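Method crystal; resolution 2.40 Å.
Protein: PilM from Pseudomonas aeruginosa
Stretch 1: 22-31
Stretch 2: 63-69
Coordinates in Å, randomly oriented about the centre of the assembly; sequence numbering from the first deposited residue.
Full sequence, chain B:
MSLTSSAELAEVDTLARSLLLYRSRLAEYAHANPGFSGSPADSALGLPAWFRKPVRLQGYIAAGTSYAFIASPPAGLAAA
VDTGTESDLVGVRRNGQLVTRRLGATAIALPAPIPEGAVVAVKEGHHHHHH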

ATOM      1  N   TYR B  22     -12.975  -1.533   9.177  1.00 31.44           N
ATOM      2  CA  TYR B  22     -12.551  -1.048  10.538  1.00 30.85           C
ATOM      3  C   TYR B  22     -11.227  -0.342  10.396  1.00 31.26           C
ATOM      4  O   TYR B  22     -11.022   0.776  10.890  1.00 29.58           O
ATOM      5  CB  TYR B  22     -12.344  -2.221  11.442  1.00 30.53           C
ATOM      6  CG  TYR B  22     -11.970  -1.922  12.861  1.00 26.56           C
ATOM      7  CD1 TYR B  22     -12.938  -1.653  13.812  1.00 25.20           C
ATOM      8  CD2 TYR B  22     -10.639  -2.051  13.287  1.00 27.83           C
ATOM      9  CE1 TYR B  22     -12.563  -1.398  15.193  1.00 27.18           C
ATOM     10  CE2 TYR B  22     -10.255  -1.830  14.641  1.00 25.83           C
ATOM     11  CZ  TYR B  22     -11.204  -1.496  15.569  1.00 23.23           C
ATOM     12  OH  TYR B  22     -10.803  -1.312  16.874  1.00 28.04           O
ATOM     13  N   ARG B  23     -10.342  -0.999   9.655  1.00 32.39           N
ATOM     14  CA  ARG B  23      -9.058  -0.410   9.328  1.00 33.71           C
ATOM     15  C   ARG B  23      -9.175   1.061   8.883  1.00 35.17           C
ATOM     16  O   ARG B  23      -8.403   1.955   9.322  1.00 36.87           O
ATOM     17  CB  ARG B  23      -8.309  -1.220   8.236  1.00 33.42           C
ATOM     18  CG  ARG B  23      -6.862  -0.683   8.065  1.00 32.05           C
ATOM     19  CD  ARG B  23      -6.042  -1.447   7.098  1.00 34.52           C
ATOM     20  NE  ARG B  23      -6.255  -0.998   5.718  1.00 34.91           N
ATOM     21  CZ  ARG B  23      -5.520  -1.394   4.678  1.00 37.76           C
ATOM     22  NH1 ARG B  23      -4.520  -2.235   4.893  1.00 35.54           N
ATOM     23  NH2 ARG B  23      -5.792  -0.963   3.417  1.00 37.56           N
ATOM     24  N   SER B  24     -10.113   1.334   8.000  1.00 34.82           N
ATOM     25  CA  SER B  24     -10.151   2.675   7.460  1.00 34.11           C
ATOM     26  C   SER B  24     -10.602   3.687   8.473  1.00 34.60           C
ATOM     27  O   SER B  24     -10.186   4.848   8.407  1.00 35.96           O
ATOM     28  CB  SER B  24     -11.048   2.705   6.236  1.00 33.55           C
ATOM     29  OG  SER B  24     -10.404   2.060   5.198  1.00 28.79           O
ATOM     30  N   ARG B  25     -11.475   3.273   9.389  1.00 35.39           N
ATOM     31  CA  ARG B  25     -11.856   4.122  10.556  1.00 35.14           C
ATOM     32  C   ARG B  25     -10.711   4.465  11.464  1.00 34.46           C
ATOM     33  O   ARG B  25     -10.668   5.542  12.000  1.00 35.06           O
ATOM     34  CB  ARG B  25     -12.919   3.443  11.389  1.00 35.26           C
ATOM     35  CG  ARG B  25     -14.175   3.260  10.615  1.00 38.39           C
ATOM     36  CD  ARG B  25     -14.650   4.589  10.070  1.00 42.41           C
ATOM     37  NE  ARG B  25     -15.973   4.433   9.483  1.00 45.23           N
ATOM     38  CZ  ARG B  25     -16.698   5.434   9.001  1.00 48.53           C
ATOM     39  NH1 ARG B  25     -16.215   6.677   9.046  1.00 49.57           N
ATOM     40  NH2 ARG B  25     -17.901   5.180   8.476  1.00 50.17           N
ATOM     41  N   LEU B  26      -9.803   3.530  11.688  1.00 35.18           N
ATOM     42  CA  LEU B  26      -8.502   3.881  12.279  1.00 36.00           C
ATOM     43  C   LEU B  26      -7.668   4.776  11.348  1.00 37.73           C
ATOM     44  O   LEU B  26      -7.167   5.782  11.811  1.00 39.23           O
ATOM     45  CB  LEU B  26      -7.680   2.650  12.578  1.00 34.96           C
ATOM     46  CG  LEU B  26      -8.177   1.612  13.561  1.00 36.29           C
ATOM     47  CD1 LEU B  26      -7.264   0.409  13.358  1.00 34.98           C
ATOM     48  CD2 LEU B  26      -8.092   2.153  15.010  1.00 31.22           C
ATOM     49  N   ALA B  27      -7.500   4.432  10.058  1.00 38.49           N
ATOM     50  CA  ALA B  27      -6.626   5.240   9.197  1.00 39.05           C
ATOM     51  C   ALA B  27      -6.955   6.678   9.510  1.00 40.51           C
ATOM     52  O   ALA B  27      -6.067   7.476   9.758  1.00 40.31           O
ATOM     53  CB  ALA B  27      -6.843   4.980   7.712  1.00 37.54           C
ATOM     54  N   GLU B  28      -8.238   7.005   9.540  1.00 42.20           N
ATOM     55  CA  GLU B  28      -8.588   8.397   9.350  1.00 44.14           C
ATOM     56  C   GLU B  28      -8.725   9.150  10.645  1.00 44.63           C
ATOM     57  O   GLU B  28      -8.471  10.346  10.702  1.00 45.89           O
ATOM     58  CB  GLU B  28      -9.830   8.539   8.483  1.00 44.54           C
ATOM     59  CG  GLU B  28      -9.526   8.625   6.959  1.00 46.61           C
ATOM     60  CD  GLU B  28     -10.804   8.534   6.142  1.00 50.20           C
ATOM     61  OE1 GLU B  28     -10.811   8.868   4.926  1.00 53.74           O
ATOM     62  OE2 GLU B  28     -11.836   8.130   6.733  1.00 52.96           O
ATOM     63  N   TYR B  29      -9.131   8.458  11.679  1.00 44.79           N
ATOM     64  CA  TYR B  29      -9.065   8.996  12.980  1.00 45.46           C
ATOM     65  C   TYR B  29      -7.601   9.246  13.264  1.00 46.76           C
ATOM     66  O   TYR B  29      -7.271  10.314  13.764  1.00 47.11           O
ATOM     67  CB  TYR B  29      -9.620   7.979  13.953  1.00 46.13           C
ATOM     68  CG  TYR B  29      -9.407   8.301  15.415  1.00 46.46           C
ATOM     69  CD1 TYR B  29      -8.141   8.179  15.989  1.00 46.34           C
ATOM     70  CD2 TYR B  29     -10.484   8.685  16.237  1.00 48.07           C
ATOM     71  CE1 TYR B  29      -7.931   8.466  17.328  1.00 50.09           C
ATOM     72  CE2 TYR B  29     -10.295   8.963  17.620  1.00 47.96           C
ATOM     73  CZ  TYR B  29      -9.001   8.849  18.154  1.00 50.96           C
ATOM     74  OH  TYR B  29      -8.742   9.120  19.505  1.00 54.43           O
ATOM     75  N   ALA B  30      -6.727   8.270  12.963  1.00 47.12           N
ATOM     76  CA  ALA B  30      -5.288   8.404  13.192  1.00 48.01           C
ATOM     77  C   ALA B  30      -4.759   9.777  12.746  1.00 48.99           C
ATOM     78  O   ALA B  30      -4.085  10.466  13.507  1.00 49.65           O
ATOM     79  CB  ALA B  30      -4.513   7.281  12.498  1.00 47.52           C
ATOM     80  N   HIS B  31      -5.039  10.146  11.505  1.00 50.59           N
ATOM     81  CA  HIS B  31      -4.836  11.501  11.005  1.00 52.56           C
ATOM     82  C   HIS B  31      -5.516  12.563  11.928  1.00 52.90           C
ATOM     83  O   HIS B  31      -4.840  13.228  12.693  1.00 53.22           O
ATOM     84  CB  HIS B  31      -5.345  11.595   9.539  1.00 52.71           C
ATOM     85  CG  HIS B  31      -5.154  12.947   8.908  1.00 54.99           C
ATOM     86  ND1 HIS B  31      -5.868  14.065   9.300  1.00 55.28           N
ATOM     87  CD2 HIS B  31      -4.324  13.360   7.913  1.00 55.72           C
ATOM     88  CE1 HIS B  31      -5.482  15.104   8.574  1.00 57.17           C
ATOM     89  NE2 HIS B  31      -4.546  14.705   7.725  1.00 55.16           N
TER
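Stretch 2, residues 63-69: AGTSYAF

Residues 65-69 form an extended strand that runs nearly antiparallel to helix 22-31, with an angle of 160° between their N-to-C directions and a closest approach of 7.7 Å between axes. Ala 63 and Gly 64 lead into it as loop, Ala 63 with a positive phi (53°). The register steps backward along the helix as the strand advances: Gly 64 lies nearest Ala 30, Ser 66 nearest Ala 27 and Ala 68 nearest Arg 23, with CA-CA distances of 5.8, 5.9 and 5.2 Å.

The alternation of the strand decides which side chains meet the helix. Ser 66 and Ala 68 direct their CA-to-CB bonds toward it, whereas those of Thr 65, Tyr 67 and Phe 69 point away. Both inward residues are small, which suits so close an approach. The methyl of Ala 68 lies in a pocket of helix side chains: its CB is 3.8 Å from Arg 23 CB and 4.0 Å from Tyr 22 CD2, at the edge of that ring. The CA-to-CB bond of Tyr 22 points sideways to the strand, but its t rotamer (chi1 -178°) brings the ring nearer. Arg 23 is also t at chi1 and chi2, and its NH2 is hydrogen-bonded elsewhere in the structure.

Leu 26 points toward the strand with an m,t conformation, which places CD1 3.3 Å from Tyr 67 O and 4.4 Å from Ala 68 CB. Ser 66, with an off-rotamer chi1 of 33°, sets OG 3.5 Å from Ala 27 CA and 3.7 Å from Leu 26 C, yet no hydrogen bond crosses the interface; the contact is one of packing. Farther along, Ala 30 CB approaches Gly 64 O at 4.0 Å and Ser 66 OG at 4.1 Å. Together the stretches bury 311 Å².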

ATOM      1  N   ALA B  63       3.288   5.014  15.486  1.00 43.62           N
ATOM      2  CA  ALA B  63       3.465   6.179  14.628  1.00 43.66           C
ATOM      3  C   ALA B  63       2.034   6.593  14.299  1.00 42.96           C
ATOM      4  O   ALA B  63       1.114   6.024  14.887  1.00 44.21           O
ATOM      5  CB  ALA B  63       4.270   5.815  13.346  1.00 43.38           C
ATOM      6  N   GLY B  64       1.824   7.578  13.416  1.00 42.02           N
ATOM      7  CA  GLY B  64       0.466   7.812  12.820  1.00 40.05           C
ATOM      8  C   GLY B  64      -0.010   6.785  11.759  1.00 38.01           C
ATOM      9  O   GLY B  64      -0.873   7.085  10.939  1.00 37.10           O
ATOM     10  N   THR B  65       0.550   5.575  11.800  1.00 37.03           N
ATOM     11  CA  THR B  65       0.170   4.472  10.941  1.00 36.51           C
ATOM     12  C   THR B  65      -0.706   3.533  11.761  1.00 37.86           C
ATOM     13  O   THR B  65      -0.427   3.319  12.969  1.00 38.39           O
ATOM     14  CB  THR B  65       1.346   3.568  10.595  1.00 36.94           C
ATOM     15  OG1 THR B  65       1.267   2.396  11.415  1.00 33.12           O
ATOM     16  CG2 THR B  65       2.709   4.260  10.740  1.00 32.90           C
ATOM     17  N   SER B  66      -1.705   2.912  11.132  1.00 36.80           N
ATOM     18  CA  SER B  66      -2.552   2.023  11.913  1.00 35.88           C
ATOM     19  C   SER B  66      -2.641   0.585  11.391  1.00 34.91           C
ATOM     20  O   SER B  66      -2.470   0.339  10.228  1.00 34.09           O
ATOM     21  CB  SER B  66      -3.935   2.637  12.145  1.00 35.55           C
ATOM     22  OG  SER B  66      -4.286   3.424  11.040  1.00 36.38           O
ATOM     23  N   TYR B  67      -2.939  -0.354  12.299  1.00 33.76           N
ATOM     24  CA  TYR B  67      -3.114  -1.725  11.955  1.00 31.81           C
ATOM     25  C   TYR B  67      -4.466  -2.249  12.429  1.00 33.02           C
ATOM     26  O   TYR B  67      -4.929  -1.900  13.517  1.00 33.74           O
ATOM     27  CB  TYR B  67      -2.052  -2.506  12.658  1.00 30.77           C
ATOM     28  CG  TYR B  67      -0.716  -1.844  12.722  1.00 28.62           C
ATOM     29  CD1 TYR B  67       0.401  -2.474  12.196  1.00 30.38           C
ATOM     30  CD2 TYR B  67      -0.543  -0.618  13.330  1.00 25.51           C
ATOM     31  CE1 TYR B  67       1.695  -1.897  12.272  1.00 27.87           C
ATOM     32  CE2 TYR B  67       0.723  -0.032  13.393  1.00 23.01           C
ATOM     33  CZ  TYR B  67       1.843  -0.676  12.873  1.00 24.36           C
ATOM     34  OH  TYR B  67       3.136  -0.081  12.924  1.00 28.67           O
ATOM     35  N   ALA B  68      -5.086  -3.124  11.656  1.00 32.41           N
ATOM     36  CA  ALA B  68      -6.283  -3.808  12.139  1.00 32.81           C
ATOM     37  C   ALA B  68      -5.992  -5.296  12.059  1.00 33.34           C
ATOM     38  O   ALA B  68      -5.453  -5.721  11.032  1.00 34.15           O
ATOM     39  CB  ALA B  68      -7.503  -3.441  11.232  1.00 32.20           C
ATOM     40  N   PHE B  69      -6.282  -6.079  13.105  1.00 33.24           N
ATOM     41  CA  PHE B  69      -5.862  -7.473  13.102  1.00 33.67           C
ATOM     42  C   PHE B  69      -6.781  -8.453  13.791  1.00 35.55           C
ATOM     43  O   PHE B  69      -7.303  -8.188  14.864  1.00 34.74           O
ATOM     44  CB  PHE B  69      -4.462  -7.628  13.702  1.00 32.79           C
ATOM     45  CG  PHE B  69      -4.279  -6.982  15.052  1.00 31.47           C
ATOM     46  CD1 PHE B  69      -4.385  -7.742  16.229  1.00 25.80           C
ATOM     47  CD2 PHE B  69      -3.942  -5.614  15.138  1.00 30.41           C
ATOM     48  CE1 PHE B  69      -4.197  -7.160  17.472  1.00 27.44           C
ATOM     49  CE2 PHE B  69      -3.754  -4.991  16.379  1.00 28.99           C
ATOM     50  CZ  PHE B  69      -3.883  -5.775  17.578  1.00 26.85           C
TER